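Local coordinates for protein HAD family phosphatase (PDB 2ODA) that is of undetermined function but belongs to a Pseudomonas-specific subfamily of the haloacid dehalogenase superfamily, with an apparently novel biochemical role, at residues B[7-12]-B[46-51]; B[14-19]-B[109-114]; B[56-61]-B[90-95]; B[76-81]-B[97-102]. All coordinates share one frame; numbering follows the deposited sequence.

Interaction 1 (B[7-12]-B[46-51]); sequences PALLFG and KALRDQ
The Phe11 ring meets Leu48 at its edge: Leu48 CD1 lies near the ring plane, 3.7 Å from Phe11 CZ. The two ring faces are taken by other apolar side chains, Ile111 over one and Leu17 over the other, near the rim. The contact belongs to the beta-alpha-beta crossover of a Rossmann-like HAD core, in which helix 41-51 lies against the parallel sheet and leads from strand 9-12 to its neighbour 55-58. Phe11 and Leu9 are two apart on the strand and therefore share one side of the sheet, while Leu10 turns to the other side, toward helix 91-99. Of residues 46-51 it is Leu48 that reaches both, each methyl of its fork with its own partners. CD1 fits between Phe11 CZ and Leu9 CD1, the latter at 3.7 Å, whereas CD2 touches Leu9 CD1 alone. With CG opposite the carbonyl carbon (chi1 -65°), the fork extends off the helix toward the strand. The Leu9 and Leu48 side chains cross at about a right angle; Phe11 and Leu48 approach from opposite directions. Leu179 and Leu183 of helix 179-191 continue this apolar layer beside Phe11 and Leu9. Along the exposed side of helix 41-51, Lys46 and Asp50 pair one turn apart: Lys46 NZ donates to the syn lone pair of Asp50 OD2 over 2.8 Å.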
loop_
_atom_site.group_PDB
_atom_site.type_symbol
_atom_site.label_atom_id
_atom_site.label_comp_id
_atom_site.label_asym_id
_atom_site.label_seq_id
_atom_site.Cartn_x
_atom_site.Cartn_y
_atom_site.Cartn_z
ATOM N N PRO B 7 -1.375 12.656 -5.347
ATOM C CA PRO B 7 -0.406 12.121 -6.312
ATOM C C PRO B 7 -0.997 11.247 -7.429
ATOM O O PRO B 7 -0.424 11.197 -8.514
ATOM C CB PRO B 7 0.559 11.313 -5.448
ATOM C CG PRO B 7 -0.162 11.011 -4.191
ATOM C CD PRO B 7 -1.296 11.989 -4.033
ATOM N N ALA B 8 -2.128 10.591 -7.178
ATOM C CA ALA B 8 -2.712 9.683 -8.163
ATOM C C ALA B 8 -4.178 9.455 -7.801
ATOM O O ALA B 8 -4.536 9.500 -6.623
ATOM C CB ALA B 8 -1.968 8.352 -8.181
ATOM N N LEU B 9 -4.989 9.198 -8.820
ATOM C CA LEU B 9 -6.374 8.813 -8.642
ATOM C C LEU B 9 -6.648 7.497 -9.354
ATOM O O LEU B 9 -6.254 7.294 -10.520
ATOM C CB LEU B 9 -7.334 9.904 -9.144
ATOM C CG LEU B 9 -7.237 11.323 -8.561
ATOM C CD1 LEU B 9 -8.208 12.258 -9.286
ATOM C CD2 LEU B 9 -7.546 11.326 -7.063
ATOM N N LEU B 10 -7.318 6.596 -8.642
ATOM C CA LEU B 10 -7.766 5.312 -9.199
ATOM C C LEU B 10 -9.263 5.348 -9.361
ATOM O O LEU B 10 -9.952 5.834 -8.463
ATOM C CB LEU B 10 -7.399 4.176 -8.249
ATOM C CG LEU B 10 -5.912 4.115 -7.872
ATOM C CD1 LEU B 10 -5.689 2.905 -6.948
ATOM C CD2 LEU B 10 -5.003 4.044 -9.123
ATOM N N PHE B 11 -9.774 4.823 -10.483
ATOM C CA PHE B 11 -11.224 4.792 -10.734
ATOM C C PHE B 11 -11.673 3.390 -11.082
ATOM O O PHE B 11 -11.038 2.714 -11.882
ATOM C CB PHE B 11 -11.586 5.651 -11.957
ATOM C CG PHE B 11 -11.397 7.117 -11.765
ATOM C CD1 PHE B 11 -10.174 7.720 -12.064
ATOM C CD2 PHE B 11 -12.455 7.914 -11.347
ATOM C CE1 PHE B 11 -10.010 9.114 -11.912
ATOM C CE2 PHE B 11 -12.306 9.304 -11.207
ATOM C CZ PHE B 11 -11.078 9.892 -11.499
ATOM N N GLY B 12 -12.790 2.951 -10.522
ATOM C CA GLY B 12 -13.486 1.815 -11.144
ATOM C C GLY B 12 -13.849 2.187 -12.588
ATOM O O GLY B 12 -14.050 3.354 -12.902
ATOM N N LYS B 46 -11.911 16.256 -17.857
ATOM C CA LYS B 46 -11.180 17.366 -18.499
ATOM C C LYS B 46 -10.250 18.047 -17.520
ATOM O O LYS B 46 -9.080 18.229 -17.848
ATOM C CB LYS B 46 -12.090 18.399 -19.159
ATOM C CG LYS B 46 -11.263 19.605 -19.635
ATOM C CD LYS B 46 -12.023 20.508 -20.593
ATOM C CE LYS B 46 -11.114 21.724 -20.935
ATOM N NZ LYS B 46 -9.973 21.319 -21.784
ATOM N N ALA B 47 -10.760 18.387 -16.326
ATOM C CA ALA B 47 -9.966 19.050 -15.286
ATOM C C ALA B 47 -8.761 18.203 -14.927
ATOM O O ALA B 47 -7.624 18.711 -14.883
ATOM C CB ALA B 47 -10.810 19.322 -14.052
ATOM N N LEU B 48 -8.988 16.901 -14.741
ATOM C CA LEU B 48 -7.907 15.998 -14.338
ATOM C C LEU B 48 -6.868 15.807 -15.436
ATOM O O LEU B 48 -5.652 15.854 -15.181
ATOM C CB LEU B 48 -8.467 14.636 -13.897
ATOM C CG LEU B 48 -9.342 14.651 -12.655
ATOM C CD1 LEU B 48 -9.964 13.236 -12.449
ATOM C CD2 LEU B 48 -8.543 15.125 -11.422
ATOM N N ARG B 49 -7.336 15.589 -16.663
ATOM C CA ARG B 49 -6.421 15.412 -17.773
ATOM C C ARG B 49 -5.622 16.696 -18.026
ATOM O O ARG B 49 -4.405 16.639 -18.236
ATOM C CB ARG B 49 -7.168 14.988 -19.044
ATOM C CG ARG B 49 -6.216 14.574 -20.145
ATOM C CD ARG B 49 -6.904 14.297 -21.425
ATOM N NE ARG B 49 -5.922 13.846 -22.399
ATOM C CZ ARG B 49 -6.217 13.338 -23.594
ATOM N NH1 ARG B 49 -7.471 13.182 -23.978
ATOM N NH2 ARG B 49 -5.241 12.947 -24.395
ATOM N N ASP B 50 -6.296 17.841 -18.005
ATOM C CA ASP B 50 -5.592 19.115 -18.182
ATOM C C ASP B 50 -4.535 19.340 -17.108
ATOM O O ASP B 50 -3.457 19.863 -17.423
ATOM C CB ASP B 50 -6.562 20.283 -18.209
ATOM C CG ASP B 50 -7.373 20.351 -19.507
ATOM O OD1 ASP B 50 -7.122 19.562 -20.459
ATOM O OD2 ASP B 50 -8.269 21.200 -19.538
ATOM N N GLN B 51 -4.828 18.930 -15.867
ATOM C CA GLN B 51 -3.883 19.025 -14.740
ATOM C C GLN B 51 -2.694 18.070 -14.846
ATOM O O GLN B 51 -1.728 18.212 -14.090
ATOM C CB GLN B 51 -4.562 18.658 -13.412
ATOM C CG GLN B 51 -5.480 19.651 -12.790
ATOM C CD GLN B 51 -6.240 19.014 -11.627
ATOM O OE1 GLN B 51 -5.667 18.273 -10.819
ATOM N NE2 GLN B 51 -7.528 19.303 -11.536
#

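Interaction 2 (B[14-19]-B[109-114]); sequences SGCLVD and VLISGD
Segment 14-19 probably corresponds to the end of the first HAD motif, and 109-114 runs off the C-terminal end of a central strand into the likely Gly-Asp of the fourth; Cys16 and Gly15 face Ile111 and Gly113 across the gap between them. Cys16 SG, trans to its own amide nitrogen (chi1 175°), reaches the strand end 3.5 Å from Ile111 O and also lies 4.2 Å from Ile111 CG2. Next to this van der Waals contact the two segments are joined by a water, which donates to Gly15 O over 2.6 Å and accepts from Gly113 N at 3.0 Å. Each segment is also fixed from within. Ser112 OG accepts the nearly straight bond from Asp114 N at 3.0 Å (166°), an ST turn, and Asp114 in turn caps helix 115-123 through Arg116 N. Ser14 OG donates to Asp19 OD2 over 2.8 Å, on the anti side and 28° out of the plane of a carboxylate that also takes the backbone N-H groups of Gln23 and Ala24. By sequence, Gly12 and Ser14 appear to occupy the places of the first motif's two aspartates, yet loops meeting at the C-terminal ends of parallel strands remain the active-site arrangement of HAD enzymes.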
loop_
_atom_site.group_PDB
_atom_site.type_symbol
_atom_site.label_atom_id
_atom_site.label_comp_id
_atom_site.label_asym_id
_atom_site.label_seq_id
_atom_site.Cartn_x
_atom_site.Cartn_y
_atom_site.Cartn_z
ATOM N N SER B 14 -16.440 0.164 -14.986
ATOM C CA SER B 14 -17.891 -0.078 -15.021
ATOM C C SER B 14 -18.601 0.455 -13.762
ATOM O O SER B 14 -18.125 0.252 -12.626
ATOM C CB SER B 14 -18.153 -1.589 -15.224
ATOM O OG SER B 14 -19.512 -1.920 -15.001
ATOM N N GLY B 15 -19.738 1.128 -13.946
ATOM C CA GLY B 15 -20.520 1.665 -12.818
ATOM C C GLY B 15 -19.809 2.806 -12.115
ATOM O O GLY B 15 -20.027 3.080 -10.910
ATOM N N CYS B 16 -18.933 3.478 -12.855
ATOM C CA CYS B 16 -18.173 4.559 -12.259
ATOM C C CYS B 16 -17.782 5.592 -13.327
ATOM O O CYS B 16 -18.421 6.637 -13.407
ATOM C CB CYS B 16 -16.984 3.985 -11.473
ATOM S SG CYS B 16 -15.851 5.182 -10.780
ATOM N N LEU B 17 -16.763 5.302 -14.146
ATOM C CA LEU B 17 -16.429 6.160 -15.290
ATOM C C LEU B 17 -17.471 6.022 -16.408
ATOM O O LEU B 17 -17.889 7.001 -17.007
ATOM C CB LEU B 17 -15.038 5.798 -15.833
ATOM C CG LEU B 17 -13.860 6.135 -14.898
ATOM C CD1 LEU B 17 -12.587 5.444 -15.407
ATOM C CD2 LEU B 17 -13.700 7.657 -14.841
ATOM N N VAL B 18 -17.871 4.784 -16.679
ATOM C CA VAL B 18 -18.757 4.488 -17.788
ATOM C C VAL B 18 -19.794 3.499 -17.255
ATOM O O VAL B 18 -19.731 3.111 -16.086
ATOM C CB VAL B 18 -17.984 3.838 -18.991
ATOM C CG1 VAL B 18 -16.984 4.819 -19.652
ATOM C CG2 VAL B 18 -17.251 2.571 -18.553
ATOM N N ASP B 19 -20.717 3.067 -18.110
ATOM C CA ASP B 19 -21.613 1.949 -17.776
ATOM C C ASP B 19 -22.471 2.195 -16.522
ATOM O O ASP B 19 -22.446 1.417 -15.547
ATOM C CB ASP B 19 -20.832 0.611 -17.695
ATOM C CG ASP B 19 -21.763 -0.591 -17.562
ATOM O OD1 ASP B 19 -22.939 -0.475 -17.958
ATOM O OD2 ASP B 19 -21.320 -1.627 -17.060
ATOM N N VAL B 109 -6.115 8.250 -3.962
ATOM C CA VAL B 109 -7.570 8.109 -3.785
ATOM C C VAL B 109 -8.141 7.079 -4.759
ATOM O O VAL B 109 -7.679 6.978 -5.896
ATOM C CB VAL B 109 -8.309 9.451 -4.026
ATOM C CG1 VAL B 109 -9.796 9.334 -3.657
ATOM C CG2 VAL B 109 -7.651 10.589 -3.234
ATOM N N LEU B 110 -9.142 6.318 -4.293
ATOM C CA LEU B 110 -9.887 5.410 -5.158
ATOM C C LEU B 110 -11.313 5.919 -5.202
ATOM O O LEU B 110 -11.913 6.186 -4.163
ATOM C CB LEU B 110 -9.888 3.964 -4.603
ATOM C CG LEU B 110 -10.933 3.024 -5.251
ATOM C CD1 LEU B 110 -10.574 2.695 -6.705
ATOM C CD2 LEU B 110 -11.060 1.718 -4.444
ATOM N N ILE B 111 -11.847 6.035 -6.403
ATOM C CA ILE B 111 -13.237 6.416 -6.597
ATOM C C ILE B 111 -13.958 5.216 -7.223
ATOM O O ILE B 111 -13.507 4.710 -8.245
ATOM C CB ILE B 111 -13.325 7.622 -7.552
ATOM C CG1 ILE B 111 -12.546 8.819 -6.961
ATOM C CG2 ILE B 111 -14.790 8.014 -7.811
ATOM C CD1 ILE B 111 -11.194 9.080 -7.623
ATOM N N SER B 112 -15.088 4.805 -6.628
ATOM C CA SER B 112 -15.880 3.644 -7.099
ATOM C C SER B 112 -17.291 3.707 -6.485
ATOM O O SER B 112 -17.489 4.335 -5.448
ATOM C CB SER B 112 -15.196 2.331 -6.678
ATOM O OG SER B 112 -15.897 1.179 -7.147
ATOM N N GLY B 113 -18.261 3.052 -7.122
ATOM C CA GLY B 113 -19.515 2.719 -6.435
ATOM C C GLY B 113 -19.679 1.256 -6.045
ATOM O O GLY B 113 -20.745 0.856 -5.558
ATOM N N ASP B 114 -18.622 0.457 -6.215
ATOM C CA ASP B 114 -18.705 -0.988 -5.995
ATOM C C ASP B 114 -18.123 -1.339 -4.627
ATOM O O ASP B 114 -16.948 -1.074 -4.371
ATOM C CB ASP B 114 -17.937 -1.758 -7.088
ATOM C CG ASP B 114 -18.079 -3.277 -6.954
ATOM O OD1 ASP B 114 -17.972 -3.792 -5.844
ATOM O OD2 ASP B 114 -18.259 -3.965 -7.957
HETATM O O HOH W 1 -19.107 1.210 -9.292
#

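Interaction 3 (B[56-61]-B[90-95]); sequences AWIDEL and PDACWM
Asp59 OD1, one residue beyond the Ile58 that packs on Ala92 and Cys93, is gripped by two backbone N-H groups. Glu60 N donates to Asp59 OD1 over 2.7 Å. Leu61 N reaches the same Asp59 OD1 over 3.2 Å and closes an Asx turn; both donors come from the anti side, tilted out of the carboxylate plane by 19° and 27°. Asp59 OD2 accepts from Ser14 N, so both carboxylate oxygens are tied to backbone, which fixes the group's rotation and ties the strand end to the loop after strand 9-12, the likely first HAD motif. The contact itself is apolar and rests on Ile58. Its CG1 arm, beside the backbone N (chi1 -66°), extends to the helix, placing CD1 3.8 Å from Ala92 O. CD1 thereby sits over the step from Ala92 to Cys93, with Cys93 CA at 4.1 Å. The other branch, CG2, stands 4.2 Å from the Ala92 methyl, CB. Farther round the helix, Pro90 CB lies over one face of the Trp94 ring, offset toward its rim, and Trp94 stacks on Trp94 of the second subunit. Strand 55-58 lies between strands 9-12 and 78-79 in the sheet; helix 91-99 packs on it from one side, with Leu10 of strand 9-12 next to Cys93, and turns its far side to the dimer partner.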
loop_
_atom_site.group_PDB
_atom_site.type_symbol
_atom_site.label_atom_id
_atom_site.label_comp_id
_atom_site.label_asym_id
_atom_site.label_seq_id
_atom_site.Cartn_x
_atom_site.Cartn_y
_atom_site.Cartn_z
ATOM N N ALA B 56 -5.548 5.938 -13.267
ATOM C CA ALA B 56 -5.677 4.613 -13.861
ATOM C C ALA B 56 -7.072 4.101 -13.557
ATOM O O ALA B 56 -7.644 4.469 -12.518
ATOM C CB ALA B 56 -4.680 3.648 -13.235
ATOM N N TRP B 57 -7.590 3.224 -14.421
ATOM C CA TRP B 57 -8.851 2.541 -14.116
ATOM C C TRP B 57 -8.633 1.101 -13.699
ATOM O O TRP B 57 -7.661 0.448 -14.119
ATOM C CB TRP B 57 -9.856 2.609 -15.276
ATOM C CG TRP B 57 -9.440 1.892 -16.546
ATOM C CD1 TRP B 57 -8.851 2.457 -17.654
ATOM C CD2 TRP B 57 -9.636 0.508 -16.852
ATOM N NE1 TRP B 57 -8.651 1.496 -18.619
ATOM C CE2 TRP B 57 -9.135 0.292 -18.161
ATOM C CE3 TRP B 57 -10.168 -0.579 -16.137
ATOM C CZ2 TRP B 57 -9.154 -0.970 -18.781
ATOM C CZ3 TRP B 57 -10.179 -1.847 -16.749
ATOM C CH2 TRP B 57 -9.673 -2.029 -18.061
ATOM N N ILE B 58 -9.555 0.621 -12.866
ATOM C CA ILE B 58 -9.512 -0.736 -12.338
ATOM C C ILE B 58 -10.836 -1.410 -12.622
ATOM O O ILE B 58 -11.892 -0.821 -12.402
ATOM C CB ILE B 58 -9.318 -0.712 -10.804
ATOM C CG1 ILE B 58 -7.942 -0.140 -10.477
ATOM C CG2 ILE B 58 -9.515 -2.111 -10.199
ATOM C CD1 ILE B 58 -7.723 0.093 -8.989
ATOM N N ASP B 59 -10.787 -2.653 -13.079
ATOM C CA ASP B 59 -12.013 -3.457 -13.126
ATOM C C ASP B 59 -11.720 -4.952 -12.968
ATOM O O ASP B 59 -10.551 -5.363 -12.829
ATOM C CB ASP B 59 -12.827 -3.143 -14.388
ATOM C CG ASP B 59 -14.335 -3.186 -14.124
ATOM O OD1 ASP B 59 -14.855 -4.273 -13.801
ATOM O OD2 ASP B 59 -15.001 -2.144 -14.231
ATOM N N GLU B 60 -12.777 -5.760 -12.934
ATOM C CA GLU B 60 -12.612 -7.216 -12.838
ATOM C C GLU B 60 -13.343 -7.923 -13.979
ATOM O O GLU B 60 -13.224 -9.143 -14.145
ATOM C CB GLU B 60 -13.106 -7.724 -11.481
ATOM C CG GLU B 60 -14.592 -7.468 -11.232
ATOM C CD GLU B 60 -15.152 -8.147 -9.993
ATOM O OE1 GLU B 60 -14.378 -8.746 -9.210
ATOM O OE2 GLU B 60 -16.387 -8.073 -9.803
ATOM N N LEU B 61 -14.082 -7.164 -14.786
ATOM C CA LEU B 61 -14.787 -7.761 -15.923
ATOM C C LEU B 61 -13.799 -8.443 -16.852
ATOM O O LEU B 61 -12.637 -8.034 -16.908
ATOM C CB LEU B 61 -15.582 -6.705 -16.709
ATOM C CG LEU B 61 -16.787 -6.057 -16.025
ATOM C CD1 LEU B 61 -17.079 -4.722 -16.681
ATOM C CD2 LEU B 61 -18.008 -6.937 -16.077
ATOM N N PRO B 90 -6.049 -6.111 -1.382
ATOM C CA PRO B 90 -5.518 -4.779 -1.756
ATOM C C PRO B 90 -4.777 -4.744 -3.108
ATOM O O PRO B 90 -4.552 -3.650 -3.675
ATOM C CB PRO B 90 -4.512 -4.466 -0.623
ATOM C CG PRO B 90 -4.131 -5.856 -0.070
ATOM C CD PRO B 90 -5.428 -6.626 -0.147
ATOM N N ASP B 91 -4.393 -5.927 -3.597
ATOM C CA ASP B 91 -3.566 -6.098 -4.808
ATOM C C ASP B 91 -3.978 -5.239 -6.014
ATOM O O ASP B 91 -3.137 -4.602 -6.631
ATOM C CB ASP B 91 -3.558 -7.557 -5.252
ATOM C CG ASP B 91 -3.026 -8.491 -4.193
ATOM O OD1 ASP B 91 -3.375 -8.328 -3.005
ATOM O OD2 ASP B 91 -2.254 -9.391 -4.570
ATOM N N ALA B 92 -5.264 -5.248 -6.365
ATOM C CA ALA B 92 -5.725 -4.475 -7.507
ATOM C C ALA B 92 -5.321 -2.988 -7.390
ATOM O O ALA B 92 -4.931 -2.363 -8.374
ATOM C CB ALA B 92 -7.212 -4.606 -7.658
ATOM N N CYS B 93 -5.421 -2.430 -6.187
ATOM C CA CYS B 93 -5.097 -1.011 -5.978
ATOM C C CYS B 93 -3.589 -0.750 -5.937
ATOM O O CYS B 93 -3.089 0.201 -6.564
ATOM C CB CYS B 93 -5.762 -0.509 -4.706
ATOM S SG CYS B 93 -7.581 -0.459 -4.871
ATOM N N TRP B 94 -2.858 -1.603 -5.223
ATOM C CA TRP B 94 -1.407 -1.468 -5.218
ATOM C C TRP B 94 -0.819 -1.631 -6.601
ATOM O O TRP B 94 0.068 -0.865 -7.004
ATOM C CB TRP B 94 -0.782 -2.471 -4.264
ATOM C CG TRP B 94 -1.036 -2.148 -2.825
ATOM C CD1 TRP B 94 -1.326 -0.919 -2.278
ATOM C CD2 TRP B 94 -0.963 -3.068 -1.736
ATOM N NE1 TRP B 94 -1.462 -1.040 -0.899
ATOM C CE2 TRP B 94 -1.245 -2.349 -0.551
ATOM C CE3 TRP B 94 -0.713 -4.440 -1.648
ATOM C CZ2 TRP B 94 -1.251 -2.963 0.721
ATOM C CZ3 TRP B 94 -0.718 -5.050 -0.380
ATOM C CH2 TRP B 94 -1.010 -4.315 0.776
HETATM N N MSE B 95 -1.325 -2.609 -7.351
HETATM C CA MSE B 95 -0.821 -2.803 -8.700
HETATM C C MSE B 95 -1.089 -1.632 -9.633
HETATM O O MSE B 95 -0.249 -1.299 -10.452
HETATM C CB MSE B 95 -1.287 -4.127 -9.276
HETATM C CG MSE B 95 -0.394 -5.224 -8.799
HETATM SE SE MSE B 95 -1.137 -6.942 -9.263
HETATM C CE MSE B 95 -1.052 -6.767 -11.173
#

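Interaction 4 (B[76-81]-B[97-102]); sequences WMIAAP and LMALNV
Ala99 CB is the small bump of this contact, set into a shallow hollow between Pro81 and Ile78. Its methyl lies 3.6 Å from Pro81 CD and 4.2 Å from Ile78 CG2, so the proline ring and the isoleucine branch form two walls. A second bump comes from Leu100, whose CB heads past the strand while its branched end comes nearer: the chain folds beside its own backbone N (chi1 -66°), carrying CD2 to 3.6 Å from Ile78 CG1 and 3.9 Å from Ile78 CB. The Ile78 and Leu100 side chains slide past each other in opposite directions, so the leucine methyl rests on the flank of the isoleucine. Ile78 therefore serves both neighbours, CG2 against Ala99 and CG1 against Leu100. Helix 91-99 ends at this point in a Schellman motif, with Val102 N bonded to Leu97 O at 3.1 Å and Asn101 N to Met98 O at 2.9 Å. Strand 78-79, the outermost on its side of the sheet within this chain, is held to strand 55-58 by backbone bonds. Between these two segments no hydrogen bond forms; the hold is dispersion between aliphatic methyl and methylene groups, at a partly exposed margin.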
loop_
_atom_site.group_PDB
_atom_site.type_symbol
_atom_site.label_atom_id
_atom_site.label_comp_id
_atom_site.label_asym_id
_atom_site.label_seq_id
_atom_site.Cartn_x
_atom_site.Cartn_y
_atom_site.Cartn_z
ATOM N N TRP B 76 -5.742 8.588 -22.594
ATOM C CA TRP B 76 -4.844 9.167 -21.594
ATOM C C TRP B 76 -4.807 8.425 -20.263
ATOM O O TRP B 76 -3.866 8.581 -19.477
ATOM C CB TRP B 76 -5.228 10.629 -21.366
ATOM C CG TRP B 76 -6.559 10.785 -20.674
ATOM C CD1 TRP B 76 -7.812 10.636 -21.226
ATOM C CD2 TRP B 76 -6.761 11.091 -19.295
ATOM N NE1 TRP B 76 -8.781 10.835 -20.265
ATOM C CE2 TRP B 76 -8.160 11.127 -19.072
ATOM C CE3 TRP B 76 -5.893 11.343 -18.215
ATOM C CZ2 TRP B 76 -8.705 11.417 -17.814
ATOM C CZ3 TRP B 76 -6.442 11.633 -16.966
ATOM C CH2 TRP B 76 -7.835 11.670 -16.783
HETATM N N MSE B 77 -5.844 7.645 -19.971
HETATM C CA MSE B 77 -5.889 6.967 -18.688
HETATM C C MSE B 77 -5.326 5.563 -18.823
HETATM O O MSE B 77 -5.657 4.847 -19.769
HETATM C CB MSE B 77 -7.317 6.942 -18.108
HETATM C CG MSE B 77 -7.346 6.564 -16.642
HETATM SE SE MSE B 77 -9.155 6.442 -15.922
HETATM C CE MSE B 77 -9.787 8.203 -16.448
ATOM N N ILE B 78 -4.486 5.194 -17.863
ATOM C CA ILE B 78 -3.832 3.886 -17.768
ATOM C C ILE B 78 -4.844 2.792 -17.415
ATOM O O ILE B 78 -5.687 3.010 -16.557
ATOM C CB ILE B 78 -2.706 3.960 -16.657
ATOM C CG1 ILE B 78 -1.634 5.012 -17.012
ATOM C CG2 ILE B 78 -2.089 2.587 -16.340
ATOM C CD1 ILE B 78 -1.078 4.946 -18.444
ATOM N N ALA B 79 -4.782 1.635 -18.083
ATOM C CA ALA B 79 -5.492 0.455 -17.609
ATOM C C ALA B 79 -4.653 -0.233 -16.521
ATOM O O ALA B 79 -3.554 -0.700 -16.805
ATOM C CB ALA B 79 -5.744 -0.499 -18.766
ATOM N N ALA B 80 -5.143 -0.284 -15.286
ATOM C CA ALA B 80 -4.397 -0.987 -14.212
ATOM C C ALA B 80 -4.235 -2.486 -14.500
ATOM O O ALA B 80 -5.194 -3.158 -14.923
ATOM C CB ALA B 80 -5.053 -0.769 -12.864
ATOM N N PRO B 81 -3.029 -3.040 -14.263
ATOM C CA PRO B 81 -2.944 -4.479 -14.542
ATOM C C PRO B 81 -3.823 -5.298 -13.601
ATOM O O PRO B 81 -3.950 -4.960 -12.402
ATOM C CB PRO B 81 -1.461 -4.821 -14.336
ATOM C CG PRO B 81 -0.761 -3.564 -14.103
ATOM C CD PRO B 81 -1.754 -2.471 -13.794
ATOM N N LEU B 97 -1.379 1.544 -8.560
ATOM C CA LEU B 97 -0.420 2.593 -8.147
ATOM C C LEU B 97 0.982 2.354 -8.737
ATOM O O LEU B 97 1.646 3.281 -9.218
ATOM C CB LEU B 97 -0.392 2.740 -6.612
ATOM C CG LEU B 97 -1.705 3.140 -5.921
ATOM C CD1 LEU B 97 -1.505 3.117 -4.396
ATOM C CD2 LEU B 97 -2.183 4.535 -6.423
HETATM N N MSE B 98 1.439 1.107 -8.702
HETATM C CA MSE B 98 2.723 0.749 -9.314
HETATM C C MSE B 98 2.791 1.023 -10.808
HETATM O O MSE B 98 3.817 1.503 -11.312
HETATM C CB MSE B 98 3.076 -0.703 -9.001
HETATM C CG MSE B 98 3.413 -0.869 -7.523
HETATM SE SE MSE B 98 3.902 -2.716 -7.140
HETATM C CE MSE B 98 2.228 -3.396 -6.669
ATOM N N ALA B 99 1.688 0.753 -11.501
ATOM C CA ALA B 99 1.556 1.042 -12.932
ATOM C C ALA B 99 1.678 2.533 -13.218
ATOM O O ALA B 99 2.085 2.917 -14.310
ATOM C CB ALA B 99 0.225 0.491 -13.475
ATOM N N LEU B 100 1.324 3.372 -12.239
ATOM C CA LEU B 100 1.469 4.826 -12.336
ATOM C C LEU B 100 2.781 5.334 -11.759
ATOM O O LEU B 100 2.996 6.546 -11.676
ATOM C CB LEU B 100 0.305 5.524 -11.612
ATOM C CG LEU B 100 -1.103 5.334 -12.197
ATOM C CD1 LEU B 100 -2.149 5.941 -11.267
ATOM C CD2 LEU B 100 -1.193 5.942 -13.611
ATOM N N ASN B 101 3.660 4.420 -11.349
ATOM C CA ASN B 101 4.976 4.774 -10.793
ATOM C C ASN B 101 4.846 5.696 -9.582
ATOM O O ASN B 101 5.680 6.558 -9.363
ATOM C CB ASN B 101 5.858 5.446 -11.863
ATOM C CG ASN B 101 6.078 4.557 -13.076
ATOM O OD1 ASN B 101 6.664 3.487 -12.964
ATOM N ND2 ASN B 101 5.595 4.993 -14.234
ATOM N N VAL B 102 3.786 5.506 -8.803
ATOM C CA VAL B 102 3.516 6.321 -7.626
ATOM C C VAL B 102 4.662 6.181 -6.622
ATOM O O VAL B 102 5.153 5.079 -6.381
ATOM C CB VAL B 102 2.134 5.921 -7.026
ATOM C CG1 VAL B 102 2.006 6.264 -5.567
ATOM C CG2 VAL B 102 0.995 6.578 -7.848
#

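Interactions 1, 2 and 3 are buried, whereas interaction 4 lies at the surface beside the outermost strand 78-79. All four reach the same parallel sheet: interactions 1 and 2 meet on the neighbouring strands 9-12 and 109-112, joined through Leu10, and interaction 3 uses strand 55-58, the other neighbour of 9-12, and the opposite face of the sheet from helix 41-51. Interactions 3 and 4 share helix 91-99, which also faces the second subunit, and they pack it on adjacent strands 55-58 and 78-79. Interactions 1, 3 and 4 are apolar across their segments; interaction 2 alone is bridged by water. A backbone-to-carboxylate bond ties interactions 2 and 3.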